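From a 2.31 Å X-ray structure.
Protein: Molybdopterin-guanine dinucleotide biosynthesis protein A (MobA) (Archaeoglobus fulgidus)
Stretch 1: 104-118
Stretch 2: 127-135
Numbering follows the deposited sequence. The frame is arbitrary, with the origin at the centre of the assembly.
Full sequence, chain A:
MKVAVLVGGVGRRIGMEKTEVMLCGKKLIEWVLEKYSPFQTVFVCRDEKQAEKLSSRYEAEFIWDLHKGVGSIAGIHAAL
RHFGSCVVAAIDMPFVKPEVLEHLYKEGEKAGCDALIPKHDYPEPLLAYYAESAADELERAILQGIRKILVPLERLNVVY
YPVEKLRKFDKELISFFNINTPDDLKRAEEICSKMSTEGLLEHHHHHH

Stretch 1, residues 104-118: LYKEGEKAGCDALIP
Stretch 2 (127-135) LAYYAESAA

The centre of the contact is Tyr129, which carries the largest share of the 677 Å² buried between the stretches, with 171 Å² of the residue covered. Its chi1 of 164° (t) and chi2 of 84° lay the ring against the helix that enters stretch 1 from earlier in the chain. Gly108 CA lies over one ring face, 3.8 Å from the centroid of the Tyr129 ring and 23° off the normal, a CH-pi contact. Glycine suits this place because an ideal CB here would fall 2.3 Å from Tyr129 CG. One turn earlier, Tyr105 (chi1 -167°, t; chi2 71°) presents its ring face to the edge of Tyr129 in an offset edge-to-face pair, with centroids 5.7 Å apart and planes at 71°; Tyr105 CD1 and Tyr129 CD1 approach to 3.7 Å. Leu104 (m, t) extends the apolar layer, its CD1 lying 3.9 Å from Leu127 CD1.

After the helix, Gly112 leaves helical geometry at phi/psi 60/61, a positive phi that favours glycine. Cys113 (-133/167; chi1 56°, p) and Asp114 (-75/-32) lead into the strand 115-118, which runs antiparallel to the strand containing Tyr129 and Tyr130. Ala115 pairs with Tyr130 at a non-hydrogen-bonded position (CA to CA, 4.3 Å), and Leu116 with Tyr129 at a hydrogen-bonded one (CA to CA, 5.0 Å). Leu116 N donates to Tyr129 O at 2.8 Å and 158°, and Tyr129 N returns a bond to Leu116 O at 2.9 Å, although the position of that oxygen is less certain. Leu116 (t, p) and Tyr129 share the helix-facing side of the sheet, with CB atoms 3.9 Å apart. On the other side, the small Ala115 CB packs 3.8 Å from CD2 of Tyr130 (chi1 -70°, m; chi2 85°). The chain turns a corner at Ala128, whose CB lies 3.5 Å from both Ile117 CG1 and Pro118 CD; Ile117 is m, t.

Toward the polar edge, Ala131 N donates to Asp114 O at 2.8 Å and a nearly linear 173°. Asp114 (chi1 -60°, m) has 85 Å² covered, and its OD1 accepts from Ser133 OG at 2.7 Å. The serine, at chi1 52° (p), belongs to the 3-10 segment 132-134, where Ala134 CB packs 3.7 Å from Asp114 CB. At the far end of the central ring, Tyr129 OH donates to Glu109 OE2 at 2.8 Å; the glutamate's chi angles of -72°, -87° and -74° bring its carboxylate to the phenol, so the buried tyrosine ends in a satisfied hydroxyl.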

# COMPACT_ATOMS: atom_id res chain seq x y z
N LEU A 104 -9.00 3.76 9.03
CA LEU A 104 -9.08 4.35 7.70
C LEU A 104 -10.21 3.76 6.86
O LEU A 104 -10.95 4.50 6.20
CB LEU A 104 -7.74 4.18 6.96
CG LEU A 104 -6.58 5.02 7.51
CD1 LEU A 104 -5.31 4.76 6.72
CD2 LEU A 104 -6.96 6.51 7.45
N TYR A 105 -10.35 2.43 6.88
CA TYR A 105 -11.38 1.75 6.11
C TYR A 105 -12.78 2.14 6.57
O TYR A 105 -13.63 2.52 5.77
CB TYR A 105 -11.24 0.23 6.25
CG TYR A 105 -12.07 -0.53 5.25
CD1 TYR A 105 -11.74 -0.53 3.90
CD2 TYR A 105 -13.20 -1.24 5.65
CE1 TYR A 105 -12.50 -1.23 2.97
CE2 TYR A 105 -13.98 -1.95 4.73
CZ TYR A 105 -13.62 -1.93 3.39
OH TYR A 105 -14.37 -2.62 2.45
N LYS A 106 -13.01 2.03 7.87
CA LYS A 106 -14.30 2.36 8.46
C LYS A 106 -14.66 3.80 8.15
O LYS A 106 -15.73 4.08 7.62
CB LYS A 106 -14.24 2.15 9.98
CG LYS A 106 -15.59 2.25 10.67
CD LYS A 106 -15.43 2.21 12.19
CE LYS A 106 -14.74 3.47 12.72
NZ LYS A 106 -14.65 3.50 14.21
N GLU A 107 -13.74 4.72 8.46
CA GLU A 107 -13.97 6.13 8.21
C GLU A 107 -14.15 6.40 6.73
O GLU A 107 -14.96 7.24 6.33
CB GLU A 107 -12.80 6.97 8.74
CG GLU A 107 -12.84 7.20 10.24
CD GLU A 107 -14.10 7.93 10.68
OE1 GLU A 107 -14.33 9.07 10.23
OE2 GLU A 107 -14.87 7.34 11.47
N GLY A 108 -13.39 5.69 5.91
CA GLY A 108 -13.49 5.87 4.48
C GLY A 108 -14.85 5.46 3.97
O GLY A 108 -15.49 6.21 3.22
N GLU A 109 -15.30 4.27 4.37
CA GLU A 109 -16.59 3.74 3.95
C GLU A 109 -17.75 4.64 4.37
O GLU A 109 -18.61 4.98 3.56
CB GLU A 109 -16.81 2.34 4.52
CG GLU A 109 -15.97 1.24 3.88
CD GLU A 109 -16.60 0.63 2.63
OE1 GLU A 109 -17.58 -0.14 2.76
OE2 GLU A 109 -16.13 0.92 1.51
N LYS A 110 -17.78 5.04 5.64
CA LYS A 110 -18.86 5.88 6.11
C LYS A 110 -18.84 7.25 5.43
O LYS A 110 -19.89 7.76 5.03
CB LYS A 110 -18.81 6.05 7.63
CG LYS A 110 -17.58 6.79 8.13
CD LYS A 110 -17.71 7.18 9.60
CE LYS A 110 -17.69 5.97 10.52
NZ LYS A 110 -17.67 6.38 11.95
N ALA A 111 -17.66 7.83 5.29
CA ALA A 111 -17.50 9.15 4.67
C ALA A 111 -18.12 9.29 3.28
O ALA A 111 -18.48 10.39 2.87
CB ALA A 111 -16.03 9.52 4.62
N GLY A 112 -18.24 8.18 2.56
CA GLY A 112 -18.80 8.22 1.22
C GLY A 112 -17.99 9.12 0.30
O GLY A 112 -18.49 10.11 -0.24
N CYS A 113 -16.72 8.76 0.11
CA CYS A 113 -15.80 9.52 -0.73
C CYS A 113 -15.07 8.55 -1.64
O CYS A 113 -15.12 7.35 -1.42
CB CYS A 113 -14.77 10.21 0.16
SG CYS A 113 -13.90 9.03 1.21
N ASP A 114 -14.39 9.06 -2.66
CA ASP A 114 -13.66 8.17 -3.55
C ASP A 114 -12.39 7.66 -2.87
O ASP A 114 -11.95 6.54 -3.12
CB ASP A 114 -13.31 8.86 -4.87
CG ASP A 114 -14.54 9.31 -5.63
OD1 ASP A 114 -15.48 8.51 -5.78
OD2 ASP A 114 -14.55 10.47 -6.08
N ALA A 115 -11.80 8.48 -2.01
CA ALA A 115 -10.59 8.08 -1.29
C ALA A 115 -10.41 8.89 -0.01
O ALA A 115 -10.79 10.06 0.06
CB ALA A 115 -9.36 8.24 -2.19
N LEU A 116 -9.85 8.25 1.00
CA LEU A 116 -9.57 8.88 2.28
C LEU A 116 -8.07 8.68 2.45
O LEU A 116 -7.60 7.56 2.67
CB LEU A 116 -10.32 8.18 3.42
CG LEU A 116 -10.01 8.73 4.82
CD1 LEU A 116 -10.76 10.02 5.00
CD2 LEU A 116 -10.40 7.73 5.90
N ILE A 117 -7.32 9.78 2.35
CA ILE A 117 -5.86 9.74 2.41
C ILE A 117 -5.27 10.53 3.56
O ILE A 117 -5.55 11.72 3.72
CB ILE A 117 -5.27 10.26 1.07
CG1 ILE A 117 -5.80 9.40 -0.08
CG2 ILE A 117 -3.76 10.25 1.12
CD1 ILE A 117 -5.43 9.90 -1.46
N PRO A 118 -4.44 9.89 4.39
CA PRO A 118 -3.79 10.53 5.54
C PRO A 118 -2.91 11.69 5.08
O PRO A 118 -2.27 11.62 4.03
CB PRO A 118 -2.98 9.40 6.16
CG PRO A 118 -3.79 8.18 5.81
CD PRO A 118 -4.14 8.45 4.37
N LEU A 127 -1.11 4.54 1.67
CA LEU A 127 -1.55 4.09 2.98
C LEU A 127 -2.87 4.82 3.20
O LEU A 127 -2.98 5.70 4.06
CB LEU A 127 -0.52 4.47 4.05
CG LEU A 127 -0.50 3.65 5.34
CD1 LEU A 127 -1.49 4.20 6.34
CD2 LEU A 127 -0.80 2.20 5.02
N ALA A 128 -3.86 4.46 2.39
CA ALA A 128 -5.18 5.08 2.45
C ALA A 128 -6.32 4.21 1.92
O ALA A 128 -6.10 3.14 1.34
CB ALA A 128 -5.16 6.40 1.69
N TYR A 129 -7.53 4.70 2.12
CA TYR A 129 -8.75 4.03 1.68
C TYR A 129 -9.14 4.51 0.28
O TYR A 129 -9.09 5.70 -0.02
CB TYR A 129 -9.89 4.36 2.66
CG TYR A 129 -11.26 4.04 2.12
CD1 TYR A 129 -11.80 2.75 2.20
CD2 TYR A 129 -12.01 5.02 1.46
CE1 TYR A 129 -13.04 2.45 1.62
CE2 TYR A 129 -13.23 4.73 0.88
CZ TYR A 129 -13.74 3.45 0.97
OH TYR A 129 -14.95 3.20 0.36
N TYR A 130 -9.52 3.56 -0.58
CA TYR A 130 -9.96 3.87 -1.93
C TYR A 130 -11.25 3.10 -2.17
O TYR A 130 -11.34 1.92 -1.83
CB TYR A 130 -8.91 3.46 -2.99
CG TYR A 130 -7.63 4.28 -3.01
CD1 TYR A 130 -6.56 3.98 -2.16
CD2 TYR A 130 -7.50 5.39 -3.84
CE1 TYR A 130 -5.41 4.77 -2.14
CE2 TYR A 130 -6.35 6.19 -3.82
CZ TYR A 130 -5.31 5.87 -2.97
OH TYR A 130 -4.20 6.67 -2.93
N ALA A 131 -12.25 3.77 -2.72
CA ALA A 131 -13.53 3.13 -3.01
C ALA A 131 -13.51 2.78 -4.49
O ALA A 131 -12.70 3.32 -5.25
CB ALA A 131 -14.68 4.08 -2.71
N GLU A 132 -14.38 1.86 -4.90
CA GLU A 132 -14.47 1.43 -6.29
C GLU A 132 -14.74 2.59 -7.24
O GLU A 132 -14.31 2.59 -8.39
CB GLU A 132 -15.60 0.41 -6.43
CG GLU A 132 -15.86 -0.04 -7.85
CD GLU A 132 -16.93 -1.12 -7.92
OE1 GLU A 132 -16.66 -2.26 -7.47
OE2 GLU A 132 -18.05 -0.83 -8.40
N SER A 133 -15.47 3.58 -6.74
CA SER A 133 -15.85 4.75 -7.54
C SER A 133 -14.66 5.58 -8.03
O SER A 133 -14.81 6.42 -8.92
CB SER A 133 -16.81 5.62 -6.74
OG SER A 133 -16.30 5.92 -5.45
N ALA A 134 -13.49 5.32 -7.45
CA ALA A 134 -12.26 6.02 -7.80
C ALA A 134 -11.48 5.31 -8.91
O ALA A 134 -10.55 5.87 -9.48
CB ALA A 134 -11.38 6.13 -6.56
N ALA A 135 -11.87 4.07 -9.22
CA ALA A 135 -11.17 3.29 -10.24
C ALA A 135 -11.11 3.86 -11.66
O ALA A 135 -10.09 3.72 -12.34
CB ALA A 135 -11.75 1.88 -10.29